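Local atomic coordinates of uncharacterized protein (Vibrio parahaemolyticus, PDB entry 1ZBP), a protein that is of unknown function but belongs to the ImpE family, some members of which are linked to type VI secretion gene clusters. Residues Q131-S143 and S253-A265. Numbering follows the deposited sequence.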
# COMPACT_ATOMS: atom_id res chain seq x y z
N GLN A 131 20.42 1.65 3.39
CA GLN A 131 21.11 2.86 3.78
C GLN A 131 20.28 3.51 4.88
O GLN A 131 19.15 3.92 4.64
CB GLN A 131 21.22 3.82 2.59
CG GLN A 131 21.83 5.17 2.94
CD GLN A 131 21.79 6.14 1.77
OE1 GLN A 131 22.42 5.91 0.73
NE2 GLN A 131 21.07 7.24 1.94
N GLU A 132 20.83 3.57 6.09
CA GLU A 132 20.12 4.19 7.20
C GLU A 132 20.02 5.69 6.90
O GLU A 132 20.98 6.30 6.44
CB GLU A 132 20.89 3.94 8.50
CG GLU A 132 20.67 2.55 9.08
CD GLU A 132 21.64 2.20 10.18
OE1 GLU A 132 21.88 3.07 11.06
OE2 GLU A 132 22.16 1.06 10.18
N LYS A 133 18.85 6.27 7.15
CA LYS A 133 18.62 7.68 6.88
C LYS A 133 17.76 8.27 7.98
O LYS A 133 16.73 7.70 8.33
CB LYS A 133 17.90 7.86 5.54
CG LYS A 133 18.02 9.23 4.92
CD LYS A 133 19.43 9.44 4.39
CE LYS A 133 19.50 10.61 3.42
NZ LYS A 133 20.88 10.74 2.83
N GLY A 134 18.19 9.40 8.54
CA GLY A 134 17.44 10.05 9.59
C GLY A 134 16.34 10.94 9.05
O GLY A 134 16.51 11.62 8.03
N PHE A 135 15.21 10.97 9.75
CA PHE A 135 14.08 11.76 9.31
C PHE A 135 13.45 12.59 10.40
O PHE A 135 13.65 12.36 11.60
CB PHE A 135 12.99 10.84 8.73
CG PHE A 135 13.23 10.46 7.30
CD1 PHE A 135 12.84 11.31 6.27
CD2 PHE A 135 13.84 9.26 6.98
CE1 PHE A 135 13.06 10.98 4.97
CE2 PHE A 135 14.06 8.92 5.66
CZ PHE A 135 13.67 9.78 4.65
N LEU A 136 12.70 13.59 9.97
CA LEU A 136 11.96 14.45 10.86
C LEU A 136 10.53 13.96 10.65
O LEU A 136 9.98 14.10 9.56
CB LEU A 136 12.09 15.91 10.43
CG LEU A 136 12.80 16.82 11.41
CD1 LEU A 136 14.24 16.37 11.58
CD2 LEU A 136 12.74 18.25 10.91
N ALA A 137 9.94 13.35 11.68
CA ALA A 137 8.59 12.83 11.56
C ALA A 137 7.63 13.59 12.45
O ALA A 137 7.69 13.50 13.67
CB ALA A 137 8.56 11.34 11.91
N ASN A 138 6.73 14.35 11.82
CA ASN A 138 5.77 15.18 12.54
C ASN A 138 6.59 16.20 13.34
O ASN A 138 6.35 16.42 14.53
CB ASN A 138 4.91 14.34 13.50
CG ASN A 138 3.97 13.37 12.76
OD1 ASN A 138 3.43 12.43 13.37
ND2 ASN A 138 3.77 13.59 11.46
N ASP A 139 7.59 16.80 12.68
CA ASP A 139 8.44 17.81 13.29
C ASP A 139 9.36 17.27 14.41
O ASP A 139 10.02 18.04 15.10
CB ASP A 139 7.54 18.94 13.84
CG ASP A 139 8.28 20.26 14.04
OD1 ASP A 139 7.68 21.19 14.63
OD2 ASP A 139 9.44 20.39 13.59
N THR A 140 9.41 15.95 14.59
CA THR A 140 10.28 15.37 15.63
C THR A 140 11.46 14.65 14.97
O THR A 140 11.27 13.95 13.99
CB THR A 140 9.51 14.38 16.53
OG1 THR A 140 8.48 15.07 17.26
CG2 THR A 140 10.46 13.71 17.52
N SER A 141 12.66 14.82 15.51
CA SER A 141 13.83 14.19 14.92
C SER A 141 14.05 12.73 15.34
O SER A 141 13.90 12.37 16.50
CB SER A 141 15.08 15.01 15.25
OG SER A 141 16.22 14.53 14.50
N PHE A 142 14.40 11.89 14.36
CA PHE A 142 14.65 10.46 14.56
C PHE A 142 15.89 10.11 13.71
O PHE A 142 15.98 10.52 12.55
CB PHE A 142 13.44 9.64 14.10
CG PHE A 142 12.22 9.83 14.96
CD1 PHE A 142 12.11 9.20 16.19
CD2 PHE A 142 11.19 10.68 14.55
CE1 PHE A 142 11.01 9.42 17.02
CE2 PHE A 142 10.09 10.91 15.37
CZ PHE A 142 9.99 10.27 16.62
N SER A 143 16.82 9.34 14.27
CA SER A 143 18.04 8.98 13.54
C SER A 143 17.87 7.90 12.47
O SER A 143 18.79 7.65 11.70
CB SER A 143 19.11 8.50 14.51
OG SER A 143 18.75 7.24 15.05
N SER A 253 -0.89 5.44 10.11
CA SER A 253 -1.99 6.39 10.22
C SER A 253 -1.65 7.60 11.10
O SER A 253 -2.33 8.62 11.05
CB SER A 253 -3.25 5.70 10.74
OG SER A 253 -3.13 5.33 12.10
N ASP A 254 -0.61 7.49 11.92
CA ASP A 254 -0.25 8.62 12.77
C ASP A 254 0.90 9.40 12.19
O ASP A 254 1.49 10.24 12.86
CB ASP A 254 0.14 8.18 14.18
CG ASP A 254 -1.00 7.55 14.93
OD1 ASP A 254 -2.17 7.84 14.58
OD2 ASP A 254 -0.72 6.77 15.86
N LEU A 255 1.24 9.10 10.95
CA LEU A 255 2.33 9.80 10.28
C LEU A 255 1.72 10.79 9.28
O LEU A 255 0.98 10.39 8.38
CB LEU A 255 3.23 8.81 9.54
CG LEU A 255 4.40 9.42 8.77
CD1 LEU A 255 5.39 10.04 9.75
CD2 LEU A 255 5.08 8.36 7.92
N GLN A 256 2.03 12.08 9.44
CA GLN A 256 1.52 13.11 8.54
C GLN A 256 2.58 13.54 7.52
O GLN A 256 2.28 13.64 6.34
CB GLN A 256 1.06 14.37 9.30
CG GLN A 256 -0.32 14.28 9.95
CD GLN A 256 -0.31 13.44 11.21
OE1 GLN A 256 0.50 13.67 12.12
NE2 GLN A 256 -1.22 12.47 11.29
N ASN A 257 3.80 13.80 7.98
CA ASN A 257 4.87 14.22 7.07
C ASN A 257 6.26 13.70 7.43
O ASN A 257 6.57 13.45 8.60
CB ASN A 257 4.96 15.75 6.98
CG ASN A 257 3.77 16.45 7.62
OD1 ASN A 257 2.74 16.68 6.98
ND2 ASN A 257 3.91 16.80 8.91
N LEU A 258 7.08 13.55 6.42
CA LEU A 258 8.46 13.14 6.61
C LEU A 258 9.34 14.20 5.96
O LEU A 258 9.07 14.63 4.84
CB LEU A 258 8.73 11.78 5.95
CG LEU A 258 8.37 10.53 6.74
CD1 LEU A 258 8.72 9.30 5.90
CD2 LEU A 258 9.13 10.50 8.06
N GLN A 259 10.38 14.62 6.67
CA GLN A 259 11.34 15.61 6.19
C GLN A 259 12.73 15.03 6.42
O GLN A 259 13.16 14.92 7.57
CB GLN A 259 11.18 16.92 6.97
CG GLN A 259 10.62 18.06 6.17
CD GLN A 259 11.66 18.69 5.24
OE1 GLN A 259 12.65 18.04 4.89
NE2 GLN A 259 11.43 19.94 4.84
N VAL A 260 13.42 14.65 5.34
CA VAL A 260 14.75 14.05 5.43
C VAL A 260 15.80 14.97 6.06
O VAL A 260 15.78 16.19 5.88
CB VAL A 260 15.25 13.61 4.01
CG1 VAL A 260 15.57 14.85 3.14
CG2 VAL A 260 16.47 12.72 4.12
N ILE A 261 16.70 14.38 6.83
CA ILE A 261 17.75 15.14 7.48
C ILE A 261 18.87 15.28 6.45
O ILE A 261 19.53 14.31 6.12
CB ILE A 261 18.20 14.40 8.77
CG1 ILE A 261 17.05 14.43 9.77
CG2 ILE A 261 19.48 15.02 9.37
CD1 ILE A 261 17.43 14.07 11.19
N LYS A 262 19.06 16.49 5.92
CA LYS A 262 20.08 16.71 4.90
C LYS A 262 21.45 16.89 5.52
O LYS A 262 21.58 17.06 6.73
CB LYS A 262 19.78 17.95 4.02
CG LYS A 262 18.41 18.63 4.19
CD LYS A 262 17.27 17.89 3.51
CE LYS A 262 15.94 18.65 3.62
NZ LYS A 262 14.79 17.95 2.95
N GLU A 263 22.49 16.83 4.69
CA GLU A 263 23.86 17.04 5.15
C GLU A 263 24.38 18.21 4.31
O GLU A 263 24.95 18.01 3.24
CB GLU A 263 24.71 15.80 4.91
CG GLU A 263 23.95 14.51 5.11
CD GLU A 263 24.84 13.30 5.06
OE1 GLU A 263 24.35 12.22 4.65
OE2 GLU A 263 26.02 13.43 5.45
N LEU A 264 24.14 19.42 4.81
CA LEU A 264 24.54 20.65 4.14
C LEU A 264 25.91 20.53 3.49
O LEU A 264 26.93 20.59 4.17
CB LEU A 264 24.52 21.82 5.12
CG LEU A 264 23.39 22.85 4.99
CD1 LEU A 264 22.06 22.15 4.76
CD2 LEU A 264 23.36 23.70 6.25
N ALA A 265 25.88 20.34 2.18
CA ALA A 265 27.06 20.20 1.33
C ALA A 265 26.57 19.37 0.16
O ALA A 265 27.18 19.38 -0.91
CB ALA A 265 28.18 19.47 2.05
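Leu136 and Gln259 form the reciprocal hydrogen-bonded pair through which strand 257-260 is zipped antiparallel onto strand 135-137: Leu136 N donates to Gln259 O at 2.8 Å, the donor standing 34° out of the plane of the Gln259 carbonyl, while Gln259 N reaches Leu136 O within the plane of the Leu136 carbonyl. Two further bonds involve residues just beyond the strand ends. Ile261 N bonds to Gly134 O at one end of the ladder, and a weak bond from Asn138 N to Asn257 O (3.3 Å) continues it at the other.

Apolar contacts divide between the two faces of the sheet. On the face carrying Phe135, Ala137, Leu258 and Val260, the Phe135 ring meets Val260 obliquely, CD1 3.4 Å from Val260 CA and CE1 3.6 Å from Val260 CB. The ring arrives there because CG stands anti to the carbonyl carbon (chi1 -83°). Leu258 CD2 touches both Phe135 CB and Ala137 CB, while Lys133 lays its aliphatic chain on Val260, Lys133 CE meeting Val260 CG2 at 3.8 Å. On the other face Leu136 CB packs against Gln259 CB. Ile261 follows the strand, and the Leu136 side chain crosses that of Ile261 at about a right angle, Leu136 CD1 meeting Ile261 CG1. Ile261 CD1 extends to Ser141 OG, 3.6 Å away, and so touches the second arm of the type I' hairpin.

Lys133 NZ and Glu263 OE1 are oppositely charged but 4.2 Å apart, beyond a salt bridge. Strand 173-178 pairs with the far edge of 257-260, and Trp243 touches Leu255 and Leu258. Backbone bonding and one buried apolar face thus join the C-terminal strand to the hairpin as an interior strand of the antiparallel sheet.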